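Local atomic coordinates of periplasmic solute binding protein (Pectobacterium atrosepticum, PDB entry 4RY1), a protein that probably binds a sugar or related solute in the periplasm and delivers it to an ABC-type transporter for uptake into the cell. Residues Y156-A162 against E242-L248; S166-L172 against L373-T378; Y233-I239 against T255-P261. The contacts are given in a common frame with arbitrary orientation. Residues are numbered along the deposited sequence.

Overall arrangement
All three contacts hold together the lobe that contains strand 245-249. Interactions 1 and 2 are buried, whereas interaction 3 is only partly so and reaches solvent at E234. Interactions 1 and 3, with centres 11 Å apart, share elements: strand 245-249 follows helix 236-239 and precedes helix 253-257 in the chain, L243 N bonds to P237 O, and Y256 OH meets A162 O. Interaction 2 joins interaction 1 through D170 OD2, which accepts a hydrogen bond from A162 N, but does not touch interaction 3. Chemistry follows place: main-chain pairing beside the sheet in interaction 1, side chains of helix 371-385 bonding backbone that leads into helix 169-183 in interaction 2, aromatic rings and waters in interaction 3.

Interaction 1: Y156-A162 against E242-L248; sequences YYPLGVA and ELAGMYL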
# COMPACT_ATOMS: atom_id res chain seq x y z
N TYR A 156 -1.86 11.80 23.25
CA TYR A 156 -0.83 12.01 22.23
C TYR A 156 0.08 10.82 22.03
O TYR A 156 0.63 10.29 22.99
CB TYR A 156 0.01 13.23 22.60
CG TYR A 156 -0.79 14.50 22.42
CD1 TYR A 156 -1.63 14.99 23.43
CD2 TYR A 156 -0.74 15.20 21.23
CE1 TYR A 156 -2.38 16.15 23.24
CE2 TYR A 156 -1.48 16.34 21.02
CZ TYR A 156 -2.30 16.82 22.03
OH TYR A 156 -3.03 17.97 21.82
N TYR A 157 0.28 10.46 20.76
CA TYR A 157 1.07 9.28 20.40
C TYR A 157 1.99 9.59 19.22
O TYR A 157 1.57 10.27 18.29
CB TYR A 157 0.17 8.11 19.98
CG TYR A 157 -0.79 7.60 21.04
CD1 TYR A 157 -1.99 8.24 21.28
CD2 TYR A 157 -0.49 6.46 21.78
CE1 TYR A 157 -2.88 7.76 22.23
CE2 TYR A 157 -1.37 5.97 22.74
CZ TYR A 157 -2.57 6.63 22.96
OH TYR A 157 -3.44 6.12 23.88
N PRO A 158 3.20 9.03 19.24
CA PRO A 158 4.11 9.13 18.09
C PRO A 158 3.52 8.66 16.76
O PRO A 158 3.83 9.23 15.70
CB PRO A 158 5.26 8.19 18.49
CG PRO A 158 5.32 8.34 19.97
CD PRO A 158 3.89 8.44 20.41
N LEU A 159 2.69 7.64 16.84
CA LEU A 159 2.26 6.86 15.67
C LEU A 159 0.84 6.34 15.85
O LEU A 159 0.49 5.85 16.92
CB LEU A 159 3.24 5.69 15.52
CG LEU A 159 3.10 4.70 14.37
CD1 LEU A 159 3.21 5.43 13.06
CD2 LEU A 159 4.12 3.56 14.48
N GLY A 160 0.03 6.43 14.79
CA GLY A 160 -1.29 5.81 14.76
C GLY A 160 -1.27 4.50 14.00
O GLY A 160 -0.23 3.97 13.61
N VAL A 161 -2.47 3.97 13.83
CA VAL A 161 -2.72 2.73 13.15
C VAL A 161 -3.70 3.10 12.05
O VAL A 161 -4.80 3.56 12.32
CB VAL A 161 -3.32 1.68 14.10
CG1 VAL A 161 -3.65 0.38 13.39
CG2 VAL A 161 -2.34 1.40 15.25
N ALA A 162 -3.25 2.94 10.80
CA ALA A 162 -3.86 3.58 9.64
C ALA A 162 -5.32 3.19 9.37
O ALA A 162 -6.08 4.00 8.83
CB ALA A 162 -3.00 3.31 8.42
N GLU A 242 -3.08 14.67 17.42
CA GLU A 242 -2.86 13.79 18.58
C GLU A 242 -2.12 12.50 18.18
O GLU A 242 -1.29 11.97 18.92
CB GLU A 242 -4.18 13.44 19.26
CG GLU A 242 -4.72 14.60 20.09
CD GLU A 242 -6.15 14.44 20.54
OE1 GLU A 242 -6.74 13.37 20.33
OE2 GLU A 242 -6.67 15.43 21.11
N LEU A 243 -2.51 11.95 17.04
CA LEU A 243 -1.76 10.86 16.42
C LEU A 243 -0.75 11.48 15.47
O LEU A 243 -1.12 12.03 14.43
CB LEU A 243 -2.69 9.90 15.67
CG LEU A 243 -3.85 9.29 16.47
CD1 LEU A 243 -4.75 8.47 15.56
CD2 LEU A 243 -3.31 8.45 17.61
N ALA A 244 0.51 11.38 15.84
CA ALA A 244 1.55 12.21 15.25
C ALA A 244 2.36 11.53 14.14
O ALA A 244 3.38 12.04 13.70
CB ALA A 244 2.47 12.74 16.32
N GLY A 245 1.87 10.40 13.66
CA GLY A 245 2.58 9.67 12.63
C GLY A 245 1.68 8.61 12.03
O GLY A 245 0.77 8.13 12.69
N MET A 246 2.02 8.23 10.80
CA MET A 246 1.46 7.04 10.17
C MET A 246 2.54 6.38 9.32
O MET A 246 3.37 7.06 8.73
CB MET A 246 0.25 7.38 9.28
CG MET A 246 -1.01 7.74 10.04
SD MET A 246 -1.88 6.42 10.94
CE MET A 246 -2.99 7.52 11.88
N TYR A 247 2.48 5.05 9.25
CA TYR A 247 3.37 4.24 8.42
C TYR A 247 2.58 3.85 7.18
O TYR A 247 1.94 2.82 7.14
CB TYR A 247 3.84 3.01 9.20
CG TYR A 247 4.79 2.07 8.51
CD1 TYR A 247 6.05 2.47 8.11
CD2 TYR A 247 4.45 0.73 8.34
CE1 TYR A 247 6.94 1.57 7.53
CE2 TYR A 247 5.34 -0.17 7.77
CZ TYR A 247 6.59 0.25 7.38
OH TYR A 247 7.45 -0.67 6.81
N LEU A 248 2.66 4.69 6.16
CA LEU A 248 1.78 4.59 4.98
C LEU A 248 2.54 4.15 3.76
O LEU A 248 3.71 4.48 3.60
CB LEU A 248 1.18 5.95 4.65
CG LEU A 248 0.31 6.57 5.73
CD1 LEU A 248 -0.10 7.99 5.32
CD2 LEU A 248 -0.90 5.71 6.04
O HOH W 1 0.69 3.62 10.95
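The ring of Y156 lies over the aliphatic part of E242, whose CG sits 4.0 Å from the ring centroid in a CH-pi contact, so a partly exposed glutamate can shield the ring with methylenes. Beside it the two backbones run parallel. Y157 N donates to E242 O at 2.9 Å and A244 N donates to Y157 O, also at 2.9 Å, which makes one parallel beta bridge between Y157 and L243; the Y156 CA to E242 O contact of 3.3 Å adds a CA-H...O interaction. A third bond follows at G160 N to G245 O, 2.8 Å, and beyond it a water linking G160 O to Y247 N continues the connection where the two backbones have drawn apart. Residues 156-162 thus flank strand 245-249, which pairs with strand 107-123 in the central sheet of a periplasmic-binding-protein lobe, as expected for this family. Glycines suit the crowded points: a CB on G245 would clash with P158 O, and one on G160 would clash with M246 CE. The flexible M246 instead brings its SD to 3.7 Å from A162 CA, while A162 CB, small enough to fit, rests 4.0 Å from L248 CD2. L159 CD1 covers the strand backbone, 3.7 Å from M246 CA. Across from L243 CD2, at 3.9 Å, Y157 CD1 belongs to a ring that also stacks with H216 and meets Y223 edge-to-face.

Interaction 2: S166-L172 against L373-T378; sequences SDVLDIL and LVQLWT
Segment 166-172 runs from an extended D167 through V168, the N-cap residue, into the first turn of helix 169-183; L373-T378 is part of helix 371-385. The closest CA pairs set V168 beside T378 (5.5 Å) and L169 beside V374 (6.0 Å). At the helix start, D167 (chi1 155°) reaches forward with OD1 to accept from L169 N at 2.9 Å, an Asx turn suited to a short acidic side chain. Three hydrogen bonds cross, each joining a side chain of 373-378 to the backbone of 166-172. Q375, in an m,m rotamer that folds its amide round, donates from NE2 to S166 O at 2.9 Å. T378 (m) accepts on OG1 from V168 N at 3.0 Å and donates from OG1 to V374 O at 2.8 Å. W377 NE1 donates to V168 O at 2.9 Å, an oxygen that also takes the helical bond from L172 N (3.1 Å). Apolar contacts fill the interior: L172 (t,p) lays CB over the five-membered ring of W377 (chi1 166°, chi2 -107°), 3.7 Å from its centroid; L172 CD2 meets L373 CD2, and L169 CD1 meets V374 CG2, both at 3.9 Å. The side of helix 371-385 thus packs against the N-terminus of helix 169-183, polar side chains bonding the backbone just before it. Helix 199-214, through L205 and F206, and helix 391-409, through F398, also pack on W377, while R118 of strand 107-123 touches L169 and D170.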
# COMPACT_ATOMS: atom_id res chain seq x y z
N SER A 166 -10.14 -2.02 12.17
CA SER A 166 -10.62 -2.74 10.99
C SER A 166 -9.56 -3.69 10.43
O SER A 166 -9.87 -4.80 9.98
CB SER A 166 -11.10 -1.76 9.91
OG SER A 166 -12.24 -1.06 10.36
N ASP A 167 -8.31 -3.25 10.45
CA ASP A 167 -7.22 -3.98 9.81
C ASP A 167 -5.94 -3.38 10.37
O ASP A 167 -5.86 -2.16 10.53
CB ASP A 167 -7.46 -3.79 8.30
CG ASP A 167 -6.24 -3.91 7.41
OD1 ASP A 167 -5.14 -3.45 7.74
OD2 ASP A 167 -6.46 -4.45 6.30
N VAL A 168 -4.97 -4.22 10.73
CA VAL A 168 -3.70 -3.74 11.30
C VAL A 168 -2.52 -4.24 10.43
O VAL A 168 -1.44 -4.56 10.89
CB VAL A 168 -3.54 -4.06 12.80
CG1 VAL A 168 -2.38 -3.27 13.40
CG2 VAL A 168 -4.86 -3.74 13.52
N LEU A 169 -2.74 -4.23 9.12
CA LEU A 169 -1.68 -4.61 8.19
C LEU A 169 -0.48 -3.68 8.30
O LEU A 169 0.67 -4.10 8.14
CB LEU A 169 -2.19 -4.59 6.75
CG LEU A 169 -1.17 -4.83 5.63
CD1 LEU A 169 -0.46 -6.16 5.75
CD2 LEU A 169 -1.82 -4.73 4.26
N ASP A 170 -0.72 -2.39 8.53
CA ASP A 170 0.42 -1.45 8.63
C ASP A 170 1.42 -1.87 9.71
O ASP A 170 2.62 -1.89 9.47
CB ASP A 170 0.00 0.01 8.83
CG ASP A 170 -0.84 0.27 10.06
OD1 ASP A 170 -1.44 -0.65 10.63
OD2 ASP A 170 -0.92 1.45 10.42
N ILE A 171 0.93 -2.20 10.90
CA ILE A 171 1.85 -2.57 11.99
C ILE A 171 2.41 -3.97 11.78
O ILE A 171 3.58 -4.21 12.14
CB ILE A 171 1.24 -2.38 13.39
CG1 ILE A 171 0.64 -0.98 13.55
CG2 ILE A 171 2.28 -2.67 14.48
CD1 ILE A 171 1.59 0.18 13.33
N LEU A 172 1.66 -4.87 11.16
CA LEU A 172 2.22 -6.17 10.74
C LEU A 172 3.41 -5.95 9.83
O LEU A 172 4.44 -6.61 9.94
CB LEU A 172 1.18 -7.02 10.03
CG LEU A 172 1.68 -8.36 9.48
CD1 LEU A 172 2.10 -9.24 10.63
CD2 LEU A 172 0.58 -9.01 8.66
N LEU A 373 -5.40 -13.68 6.52
CA LEU A 373 -4.20 -13.58 7.36
C LEU A 373 -4.22 -12.26 8.15
O LEU A 373 -3.95 -12.21 9.35
CB LEU A 373 -2.95 -13.73 6.51
CG LEU A 373 -1.62 -13.72 7.24
CD1 LEU A 373 -0.63 -14.65 6.53
CD2 LEU A 373 -1.02 -12.32 7.36
N VAL A 374 -4.48 -11.16 7.45
CA VAL A 374 -4.50 -9.85 8.09
C VAL A 374 -5.60 -9.77 9.16
O VAL A 374 -5.39 -9.20 10.22
CB VAL A 374 -4.67 -8.74 7.06
CG1 VAL A 374 -4.96 -7.39 7.71
CG2 VAL A 374 -3.43 -8.66 6.18
N GLN A 375 -6.75 -10.37 8.89
CA GLN A 375 -7.82 -10.42 9.90
C GLN A 375 -7.49 -11.29 11.10
O GLN A 375 -7.80 -10.93 12.23
CB GLN A 375 -9.16 -10.82 9.28
CG GLN A 375 -9.76 -9.68 8.47
CD GLN A 375 -9.82 -8.37 9.25
OE1 GLN A 375 -10.43 -8.30 10.32
NE2 GLN A 375 -9.16 -7.32 8.72
N LEU A 376 -6.76 -12.38 10.86
CA LEU A 376 -6.29 -13.23 11.95
C LEU A 376 -5.32 -12.47 12.86
O LEU A 376 -5.41 -12.51 14.08
CB LEU A 376 -5.65 -14.50 11.41
CG LEU A 376 -5.45 -15.58 12.48
CD1 LEU A 376 -6.78 -16.10 13.00
CD2 LEU A 376 -4.61 -16.73 11.97
N TRP A 377 -4.37 -11.77 12.23
CA TRP A 377 -3.46 -10.85 12.93
C TRP A 377 -4.24 -9.82 13.75
O TRP A 377 -3.98 -9.61 14.95
CB TRP A 377 -2.55 -10.16 11.91
CG TRP A 377 -1.78 -8.97 12.37
CD1 TRP A 377 -2.03 -7.67 12.05
CD2 TRP A 377 -0.60 -8.95 13.19
NE1 TRP A 377 -1.11 -6.85 12.63
CE2 TRP A 377 -0.21 -7.60 13.33
CE3 TRP A 377 0.16 -9.94 13.83
CZ2 TRP A 377 0.91 -7.21 14.05
CZ3 TRP A 377 1.27 -9.55 14.56
CH2 TRP A 377 1.63 -8.20 14.68
N THR A 378 -5.19 -9.18 13.09
CA THR A 378 -5.98 -8.09 13.70
C THR A 378 -6.75 -8.57 14.93
O THR A 378 -6.69 -7.96 16.01
CB THR A 378 -6.91 -7.47 12.64
OG1 THR A 378 -6.10 -6.91 11.59
CG2 THR A 378 -7.80 -6.39 13.24

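Interaction 3: Y233-I239 against T255-P261; sequences YEIRPWI and TYSSNMP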
# COMPACT_ATOMS: atom_id res chain seq x y z
N TYR A 233 -8.34 8.44 8.63
CA TYR A 233 -7.96 9.73 8.02
C TYR A 233 -9.04 10.80 8.20
O TYR A 233 -8.87 11.95 7.81
CB TYR A 233 -7.54 9.57 6.56
CG TYR A 233 -8.48 8.83 5.64
CD1 TYR A 233 -9.50 9.48 4.95
CD2 TYR A 233 -8.28 7.47 5.38
CE1 TYR A 233 -10.32 8.78 4.08
CE2 TYR A 233 -9.08 6.78 4.51
CZ TYR A 233 -10.10 7.44 3.86
OH TYR A 233 -10.91 6.74 2.99
N GLU A 234 -10.15 10.43 8.82
CA GLU A 234 -11.25 11.36 9.18
C GLU A 234 -11.48 11.52 10.69
O GLU A 234 -12.35 12.31 11.09
CB GLU A 234 -12.59 10.92 8.54
CG GLU A 234 -12.61 10.99 7.02
CD GLU A 234 -13.73 10.19 6.38
OE1 GLU A 234 -14.74 9.94 7.05
OE2 GLU A 234 -13.58 9.79 5.20
N ILE A 235 -10.73 10.81 11.55
CA ILE A 235 -10.98 10.96 12.99
C ILE A 235 -10.23 12.16 13.57
O ILE A 235 -9.16 12.54 13.09
CB ILE A 235 -10.72 9.69 13.85
CG1 ILE A 235 -9.23 9.37 13.95
CG2 ILE A 235 -11.53 8.51 13.30
CD1 ILE A 235 -8.89 8.17 14.82
N ARG A 236 -10.80 12.72 14.62
CA ARG A 236 -10.29 13.97 15.18
C ARG A 236 -8.84 13.84 15.64
O ARG A 236 -8.06 14.76 15.43
CB ARG A 236 -11.17 14.46 16.33
N PRO A 237 -8.48 12.70 16.30
CA PRO A 237 -7.08 12.65 16.71
C PRO A 237 -6.04 12.70 15.59
O PRO A 237 -4.92 13.16 15.83
CB PRO A 237 -6.99 11.31 17.45
CG PRO A 237 -8.35 11.15 18.04
CD PRO A 237 -9.26 11.61 16.91
N TRP A 238 -6.38 12.25 14.39
CA TRP A 238 -5.46 12.43 13.24
C TRP A 238 -5.48 13.88 12.76
O TRP A 238 -4.43 14.52 12.60
CB TRP A 238 -5.82 11.48 12.10
CG TRP A 238 -5.00 11.69 10.85
CD1 TRP A 238 -5.47 12.05 9.61
CD2 TRP A 238 -3.58 11.56 10.71
NE1 TRP A 238 -4.43 12.15 8.72
CE2 TRP A 238 -3.26 11.85 9.36
CE3 TRP A 238 -2.55 11.22 11.59
CZ2 TRP A 238 -1.95 11.83 8.89
CZ3 TRP A 238 -1.25 11.21 11.13
CH2 TRP A 238 -0.96 11.51 9.79
N ILE A 239 -6.68 14.39 12.55
CA ILE A 239 -6.85 15.72 12.00
C ILE A 239 -6.21 16.73 12.96
O ILE A 239 -5.56 17.68 12.53
CB ILE A 239 -8.34 16.02 11.73
CG1 ILE A 239 -8.86 15.14 10.58
CG2 ILE A 239 -8.55 17.50 11.40
CD1 ILE A 239 -10.35 15.23 10.32
N THR A 255 -4.49 10.72 0.35
CA THR A 255 -5.68 10.36 1.13
C THR A 255 -5.58 10.81 2.59
O THR A 255 -6.53 11.37 3.16
CB THR A 255 -5.94 8.85 1.06
OG1 THR A 255 -6.12 8.46 -0.30
CG2 THR A 255 -7.16 8.48 1.89
N TYR A 256 -4.45 10.52 3.22
CA TYR A 256 -4.28 10.91 4.64
C TYR A 256 -4.07 12.41 4.85
O TYR A 256 -4.33 12.94 5.93
CB TYR A 256 -3.18 10.08 5.35
CG TYR A 256 -3.73 8.72 5.70
CD1 TYR A 256 -3.97 7.79 4.71
CD2 TYR A 256 -4.09 8.39 7.01
CE1 TYR A 256 -4.52 6.55 4.99
CE2 TYR A 256 -4.66 7.15 7.30
CZ TYR A 256 -4.86 6.23 6.29
OH TYR A 256 -5.45 4.99 6.50
N SER A 257 -3.64 13.09 3.79
CA SER A 257 -3.47 14.53 3.82
C SER A 257 -4.79 15.27 3.61
O SER A 257 -4.91 16.44 3.98
CB SER A 257 -2.49 14.95 2.73
OG SER A 257 -1.16 14.60 3.07
N SER A 258 -5.78 14.56 3.06
CA SER A 258 -6.97 15.18 2.43
C SER A 258 -7.82 16.00 3.41
O SER A 258 -8.35 17.04 3.05
CB SER A 258 -7.82 14.12 1.70
OG SER A 258 -8.48 13.21 2.59
N ASN A 259 -7.91 15.54 4.65
CA ASN A 259 -8.73 16.24 5.67
C ASN A 259 -7.92 17.00 6.74
O ASN A 259 -8.49 17.46 7.75
CB ASN A 259 -9.71 15.24 6.32
CG ASN A 259 -10.56 14.50 5.30
OD1 ASN A 259 -11.15 15.10 4.40
ND2 ASN A 259 -10.63 13.19 5.44
N MET A 260 -6.61 17.14 6.55
CA MET A 260 -5.77 17.87 7.51
C MET A 260 -6.06 19.39 7.45
O MET A 260 -6.32 19.91 6.35
CB MET A 260 -4.27 17.63 7.25
CG MET A 260 -3.72 16.24 7.55
SD MET A 260 -4.12 15.48 9.14
CE MET A 260 -3.13 16.25 10.33
N PRO A 261 -5.99 20.11 8.60
CA PRO A 261 -6.15 21.58 8.53
C PRO A 261 -5.06 22.21 7.67
O PRO A 261 -3.97 21.66 7.57
CB PRO A 261 -5.98 22.03 9.99
CG PRO A 261 -6.19 20.81 10.81
CD PRO A 261 -5.68 19.67 9.97
O HOH W 2 -7.00 13.45 6.38
O HOH W 3 -12.24 11.62 3.68
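Y233 is the main bump of this contact: its CB points at residues 255-261 and its ring settles into a hollow bounded by T255, Y256 and N259. T255 CG2 fits squarely over one face, 3.6 Å from the centroid of the Y233 ring, a place where a branched residue with a compact methyl works well. The edge of Y233 turns to the face of Y256 (centroids 5.2 Å apart, planes at 68°), with Y233 CB over that same ring, and the edge of Y256 is in turn directed at the face of W238. Three rings therefore interlock as a T-shaped chain. M260, pliant in its m,m,m conformation, tucks SD 3.7 Å from the centroid of the W238 five-membered ring, a Met-aromatic contact, and its CE reaches 3.1 Å from W238 O. Farther along, I239 CG2 nestles against the P261 ring, 3.9 Å from CD. W238 packs on M246 and Y256 on L248 of the intervening strand 245-249. Polar groups complete the fit: W238 NE1 donates to Y256 O at 2.9 Å, N259 ND2 to Y233 O at 3.2 Å, and a water bridges Y233 O, Y256 O and N259 N. With Y256 OH hydrogen-bonded to A162 O, the chemistry implies that aromatic shape fills the inner part, while directional bonds and water satisfy the carbonyls of Y233 and Y256 and the amide of N259.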